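Local coordinates for protein peroxiredoxin 5 (Alvinella pompejana, PDB 2XHF) that belongs by name and fold to the peroxiredoxins, thioredoxin-fold antioxidant enzymes that reduce peroxides, at residues Val39-Ala53 and Phe72-Asn86. Residues are numbered along the deposited sequence; the frame is centred on the assembly and turned at random.
Sequences VFRGRKGILFSVVGA and FKEEGYHTIACIAVN
Ile46 and Phe48 pair with Ile80 and Cys82 where strands 44-49 and 79-84 run parallel in the central sheet of the thioredoxin fold. The link is a beta-alpha-beta crossover, with helices 62-67 and 69-74 between the strands. Five backbone hydrogen bonds join the two strands, from Ile46 N to Thr79 O through Val50 N to Ile83 O. Ile46 CD1 sits over the centre of the Phe72 ring, 3.7 Å from its centroid. Phe48 CG lies between its backbone N and carbonyl carbon (chi1 72°), which turns one ring face to Cys82 CB, 3.6 Å from Phe48 CZ. Ile80 CG2 meets the edge of that ring, in plane, and Tyr65 stacks on the ring. On the other sheet face, Leu47 CD1 touches Ala81 CB and Ile83 CG2. Lys44 CB lies over the Tyr77 ring, 3.7 Å from its centroid. The lysine chain then bends at chi3 (-67°), and Lys44 NZ gives a hydrogen bond to Glu75 O at 2.8 Å. A leucine in place of Tyr77 would probably leave the Lys44 chain without its flat support and Gln166 without its hydroxyl partner. Gly76, at positive phi, ends helix 69-74 in a Schellman motif. Beyond the strands, Asn86 OD1 accepts a hydrogen bond from Ala53 N at 2.9 Å, while a water spans Asn86 ND2 and Ala53 O.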
loop_
_atom_site.group_PDB
_atom_site.type_symbol
_atom_site.label_atom_id
_atom_site.label_comp_id
_atom_site.label_asym_id
_atom_site.label_seq_id
_atom_site.Cartn_x
_atom_site.Cartn_y
_atom_site.Cartn_z
ATOM N N VAL A 39 -1.350 22.698 3.250
ATOM C CA VAL A 39 -2.678 22.236 3.618
ATOM C C VAL A 39 -3.290 23.142 4.694
ATOM O O VAL A 39 -4.490 23.407 4.671
ATOM C CB VAL A 39 -2.617 20.760 4.107
ATOM C CG1 VAL A 39 -3.991 20.282 4.551
ATOM C CG2 VAL A 39 -2.057 19.874 3.000
ATOM N N PHE A 40 -2.465 23.626 5.620
ATOM C CA PHE A 40 -2.977 24.365 6.780
ATOM C C PHE A 40 -2.533 25.834 6.815
ATOM O O PHE A 40 -2.826 26.533 7.757
ATOM C CB PHE A 40 -2.601 23.660 8.093
ATOM C CG PHE A 40 -3.034 22.232 8.150
ATOM C CD1 PHE A 40 -4.355 21.908 8.451
ATOM C CD2 PHE A 40 -2.122 21.216 7.939
ATOM C CE1 PHE A 40 -4.772 20.587 8.511
ATOM C CE2 PHE A 40 -2.537 19.883 7.980
ATOM C CZ PHE A 40 -3.865 19.583 8.278
ATOM N N ARG A 41 -1.854 26.301 5.777
ATOM C CA ARG A 41 -1.433 27.704 5.754
ATOM C C ARG A 41 -2.652 28.612 5.830
ATOM O O ARG A 41 -3.583 28.480 5.036
ATOM C CB ARG A 41 -0.676 28.000 4.470
ATOM C CG ARG A 41 -0.122 29.414 4.403
ATOM C CD ARG A 41 0.825 29.641 3.240
ATOM N NE ARG A 41 2.025 28.819 3.353
ATOM C CZ ARG A 41 2.320 27.814 2.535
ATOM N NH1 ARG A 41 1.514 27.527 1.523
ATOM N NH2 ARG A 41 3.433 27.107 2.715
ATOM N N GLY A 42 -2.627 29.544 6.777
ATOM C CA GLY A 42 -3.654 30.561 6.886
ATOM C C GLY A 42 -5.026 30.046 7.295
ATOM O O GLY A 42 -6.033 30.755 7.117
ATOM N N ARG A 43 -5.090 28.827 7.821
ATOM C CA ARG A 43 -6.378 28.285 8.234
ATOM C C ARG A 43 -6.240 27.287 9.382
ATOM O O ARG A 43 -5.137 26.891 9.753
ATOM C CB ARG A 43 -7.072 27.633 7.040
ATOM C CG ARG A 43 -6.353 26.412 6.587
ATOM C CD ARG A 43 -6.950 25.704 5.365
ATOM N NE ARG A 43 -8.019 26.422 4.686
ATOM C CZ ARG A 43 -7.988 26.778 3.407
ATOM N NH1 ARG A 43 -6.927 26.513 2.658
ATOM N NH2 ARG A 43 -9.017 27.417 2.877
ATOM N N LYS A 44 -7.379 26.890 9.931
ATOM C CA LYS A 44 -7.432 25.878 10.973
ATOM C C LYS A 44 -7.780 24.532 10.349
ATOM O O LYS A 44 -8.406 24.469 9.286
ATOM C CB LYS A 44 -8.469 26.250 12.026
ATOM C CG LYS A 44 -8.132 27.548 12.734
ATOM C CD LYS A 44 -9.077 27.845 13.877
ATOM C CE LYS A 44 -10.467 28.137 13.381
ATOM N NZ LYS A 44 -11.364 28.649 14.482
ATOM N N GLY A 45 -7.354 23.445 10.981
ATOM C CA GLY A 45 -7.722 22.142 10.494
ATOM C C GLY A 45 -7.308 21.053 11.441
ATOM O O GLY A 45 -6.796 21.306 12.543
ATOM N N ILE A 46 -7.567 19.827 11.003
ATOM C CA ILE A 46 -7.300 18.621 11.760
ATOM C C ILE A 46 -6.342 17.758 10.959
ATOM O O ILE A 46 -6.500 17.602 9.752
ATOM C CB ILE A 46 -8.594 17.823 11.993
ATOM C CG1 ILE A 46 -9.569 18.612 12.856
ATOM C CG2 ILE A 46 -8.265 16.481 12.661
ATOM C CD1 ILE A 46 -11.023 18.191 12.673
ATOM N N LEU A 47 -5.327 17.231 11.630
ATOM C CA LEU A 47 -4.413 16.255 11.053
ATOM C C LEU A 47 -4.392 15.022 11.935
ATOM O O LEU A 47 -4.080 15.116 13.130
ATOM C CB LEU A 47 -2.991 16.826 10.957
ATOM C CG LEU A 47 -1.936 15.867 10.368
ATOM C CD1 LEU A 47 -2.230 15.528 8.892
ATOM C CD2 LEU A 47 -0.529 16.459 10.499
ATOM N N PHE A 48 -4.737 13.870 11.369
ATOM C CA PHE A 48 -4.675 12.634 12.131
ATOM C C PHE A 48 -4.016 11.554 11.299
ATOM O O PHE A 48 -4.005 11.613 10.058
ATOM C CB PHE A 48 -6.063 12.176 12.637
ATOM C CG PHE A 48 -6.980 11.652 11.554
ATOM C CD1 PHE A 48 -7.740 12.519 10.793
ATOM C CD2 PHE A 48 -7.087 10.292 11.313
ATOM C CE1 PHE A 48 -8.574 12.049 9.806
ATOM C CE2 PHE A 48 -7.931 9.826 10.339
ATOM C CZ PHE A 48 -8.668 10.699 9.583
ATOM N N SER A 49 -3.421 10.587 11.989
ATOM C CA SER A 49 -2.707 9.509 11.319
ATOM C C SER A 49 -3.399 8.154 11.414
ATOM O O SER A 49 -4.171 7.892 12.340
ATOM C CB SER A 49 -1.307 9.402 11.895
ATOM O OG SER A 49 -1.393 9.066 13.276
ATOM N N VAL A 50 -3.068 7.291 10.462
ATOM C CA VAL A 50 -3.356 5.871 10.573
ATOM C C VAL A 50 -2.070 5.097 10.327
ATOM O O VAL A 50 -1.144 5.611 9.718
ATOM C CB VAL A 50 -4.456 5.412 9.595
ATOM C CG1 VAL A 50 -5.774 6.078 9.930
ATOM C CG2 VAL A 50 -4.038 5.629 8.126
ATOM N N VAL A 51 -2.033 3.849 10.797
ATOM C CA VAL A 51 -0.866 3.001 10.626
ATOM C C VAL A 51 -0.666 2.662 9.149
ATOM O O VAL A 51 0.453 2.566 8.658
ATOM C CB VAL A 51 -0.990 1.737 11.511
ATOM C CG1 VAL A 51 0.165 0.754 11.257
ATOM C CG2 VAL A 51 -1.040 2.171 12.978
ATOM N N GLY A 52 -1.756 2.455 8.433
ATOM C CA GLY A 52 -1.642 2.255 7.014
ATOM C C GLY A 52 -2.970 2.068 6.342
ATOM O O GLY A 52 -3.924 1.601 6.952
ATOM N N ALA A 53 -3.011 2.405 5.059
ATOM C CA ALA A 53 -4.173 2.114 4.233
ATOM C C ALA A 53 -4.425 0.600 4.316
ATOM O O ALA A 53 -3.491 -0.211 4.202
ATOM C CB ALA A 53 -3.884 2.513 2.822
ATOM N N PHE A 72 -17.233 20.409 12.603
ATOM C CA PHE A 72 -15.878 20.907 12.449
ATOM C C PHE A 72 -15.920 22.177 11.595
ATOM O O PHE A 72 -15.306 23.197 11.924
ATOM C CB PHE A 72 -15.015 19.853 11.766
ATOM C CG PHE A 72 -14.792 18.590 12.574
ATOM C CD1 PHE A 72 -14.610 18.617 13.946
ATOM C CD2 PHE A 72 -14.708 17.369 11.936
ATOM C CE1 PHE A 72 -14.381 17.443 14.656
ATOM C CE2 PHE A 72 -14.482 16.208 12.644
ATOM C CZ PHE A 72 -14.316 16.250 14.004
ATOM N N LYS A 73 -16.669 22.115 10.505
ATOM C CA LYS A 73 -16.791 23.226 9.590
ATOM C C LYS A 73 -17.383 24.486 10.251
ATOM O O LYS A 73 -16.930 25.581 9.968
ATOM C CB LYS A 73 -17.573 22.793 8.343
ATOM C CG LYS A 73 -17.765 23.905 7.333
ATOM C CD LYS A 73 -18.139 23.389 5.967
ATOM C CE LYS A 73 -19.425 22.602 5.952
ATOM N NZ LYS A 73 -20.600 23.377 6.405
ATOM N N GLU A 74 -18.331 24.324 11.187
ATOM C CA GLU A 74 -18.928 25.446 11.933
ATOM C C GLU A 74 -17.870 26.262 12.651
ATOM O O GLU A 74 -18.015 27.465 12.829
ATOM C CB GLU A 74 -19.895 24.946 13.023
ATOM C CG GLU A 74 -21.291 24.592 12.594
ATOM C CD GLU A 74 -22.153 24.111 13.769
ATOM O OE1 GLU A 74 -21.612 23.862 14.873
ATOM O OE2 GLU A 74 -23.380 23.972 13.583
ATOM N N GLU A 75 -16.807 25.596 13.071
ATOM C CA GLU A 75 -15.738 26.226 13.838
ATOM C C GLU A 75 -14.505 26.608 13.019
ATOM O O GLU A 75 -13.489 27.006 13.589
ATOM C CB GLU A 75 -15.298 25.282 14.955
ATOM C CG GLU A 75 -16.423 24.870 15.876
ATOM C CD GLU A 75 -16.692 25.895 16.949
ATOM O OE1 GLU A 75 -16.130 27.018 16.872
ATOM O OE2 GLU A 75 -17.461 25.571 17.876
ATOM N N GLY A 76 -14.586 26.475 11.696
ATOM C CA GLY A 76 -13.479 26.799 10.815
ATOM C C GLY A 76 -12.469 25.668 10.640
ATOM O O GLY A 76 -11.350 25.907 10.178
ATOM N N TYR A 77 -12.858 24.439 10.985
ATOM C CA TYR A 77 -11.993 23.269 10.869
ATOM C C TYR A 77 -12.477 22.299 9.806
ATOM O O TYR A 77 -12.376 21.094 9.992
ATOM C CB TYR A 77 -11.914 22.535 12.211
ATOM C CG TYR A 77 -11.071 23.216 13.248
ATOM C CD1 TYR A 77 -11.605 24.219 14.059
ATOM C CD2 TYR A 77 -9.754 22.843 13.441
ATOM C CE1 TYR A 77 -10.828 24.826 15.024
ATOM C CE2 TYR A 77 -8.969 23.446 14.403
ATOM C CZ TYR A 77 -9.511 24.432 15.194
ATOM O OH TYR A 77 -8.737 25.038 16.160
ATOM N N HIS A 78 -12.913 22.799 8.651
ATOM C CA HIS A 78 -13.383 21.882 7.616
ATOM C C HIS A 78 -12.229 21.170 6.919
ATOM O O HIS A 78 -12.453 20.156 6.234
ATOM C CB HIS A 78 -14.235 22.586 6.570
ATOM C CG HIS A 78 -13.462 23.079 5.389
ATOM N ND1 HIS A 78 -12.836 24.301 5.372
ATOM C CD2 HIS A 78 -13.221 22.516 4.183
ATOM C CE1 HIS A 78 -12.238 24.475 4.208
ATOM N NE2 HIS A 78 -12.452 23.403 3.467
ATOM N N THR A 79 -11.014 21.697 7.075
ATOM C CA THR A 79 -9.832 21.086 6.486
ATOM C C THR A 79 -9.344 19.965 7.386
ATOM O O THR A 79 -8.821 20.214 8.466
ATOM C CB THR A 79 -8.719 22.119 6.286
ATOM O OG1 THR A 79 -9.210 23.189 5.472
ATOM C CG2 THR A 79 -7.518 21.472 5.603
ATOM N N ILE A 80 -9.537 18.731 6.934
ATOM C CA ILE A 80 -9.210 17.528 7.679
ATOM C C ILE A 80 -8.323 16.682 6.798
ATOM O O ILE A 80 -8.651 16.423 5.633
ATOM C CB ILE A 80 -10.478 16.720 8.050
ATOM C CG1 ILE A 80 -11.507 17.609 8.716
ATOM C CG2 ILE A 80 -10.132 15.501 8.928
ATOM C CD1 ILE A 80 -12.889 16.997 8.780
ATOM N N ALA A 81 -7.198 16.255 7.349
ATOM C CA ALA A 81 -6.257 15.432 6.618
ATOM C C ALA A 81 -5.901 14.191 7.407
ATOM O O ALA A 81 -5.669 14.257 8.618
ATOM C CB ALA A 81 -4.994 16.223 6.319
ATOM N N CYS A 82 -5.865 13.071 6.692
ATOM C CA CYS A 82 -5.399 11.803 7.217
ATOM C C CYS A 82 -4.050 11.519 6.586
ATOM O O CYS A 82 -3.921 11.613 5.378
ATOM C CB CYS A 82 -6.367 10.703 6.817
ATOM S SG CYS A 82 -5.859 9.025 7.269
ATOM N N ILE A 83 -3.055 11.179 7.404
ATOM C CA ILE A 83 -1.717 10.923 6.911
ATOM C C ILE A 83 -1.285 9.500 7.280
ATOM O O ILE A 83 -1.543 9.023 8.388
ATOM C CB ILE A 83 -0.715 11.984 7.430
ATOM C CG1 ILE A 83 0.629 11.870 6.744
ATOM C CG2 ILE A 83 -0.565 11.966 8.941
ATOM C CD1 ILE A 83 1.432 13.205 6.782
ATOM N N ALA A 84 -0.625 8.840 6.337
ATOM C CA ALA A 84 -0.093 7.506 6.560
ATOM C C ALA A 84 1.180 7.315 5.772
ATOM O O ALA A 84 1.372 7.932 4.726
ATOM C CB ALA A 84 -1.102 6.481 6.114
ATOM N N VAL A 85 2.023 6.400 6.240
ATOM C CA VAL A 85 3.220 6.029 5.524
ATOM C C VAL A 85 2.789 4.948 4.522
ATOM O O VAL A 85 2.727 3.742 4.840
ATOM C CB VAL A 85 4.331 5.572 6.491
ATOM C CG1 VAL A 85 5.578 5.175 5.724
ATOM C CG2 VAL A 85 4.650 6.664 7.514
ATOM N N ASN A 86 2.515 5.412 3.306
ATOM C CA ASN A 86 2.073 4.607 2.161
ATOM C C ASN A 86 2.432 5.387 0.918
ATOM O O ASN A 86 2.625 6.614 0.974
ATOM C CB ASN A 86 0.562 4.406 2.142
ATOM C CG ASN A 86 0.097 3.251 3.008
ATOM O OD1 ASN A 86 -0.540 3.460 4.021
ATOM N ND2 ASN A 86 0.407 2.019 2.600
HETATM O O HOH W 1 -10.252 24.806 7.434
HETATM O O HOH W 2 -9.954 28.065 9.105
HETATM O O HOH W 3 1.442 5.211 8.861
HETATM O O HOH W 4 -0.694 -0.205 4.378
#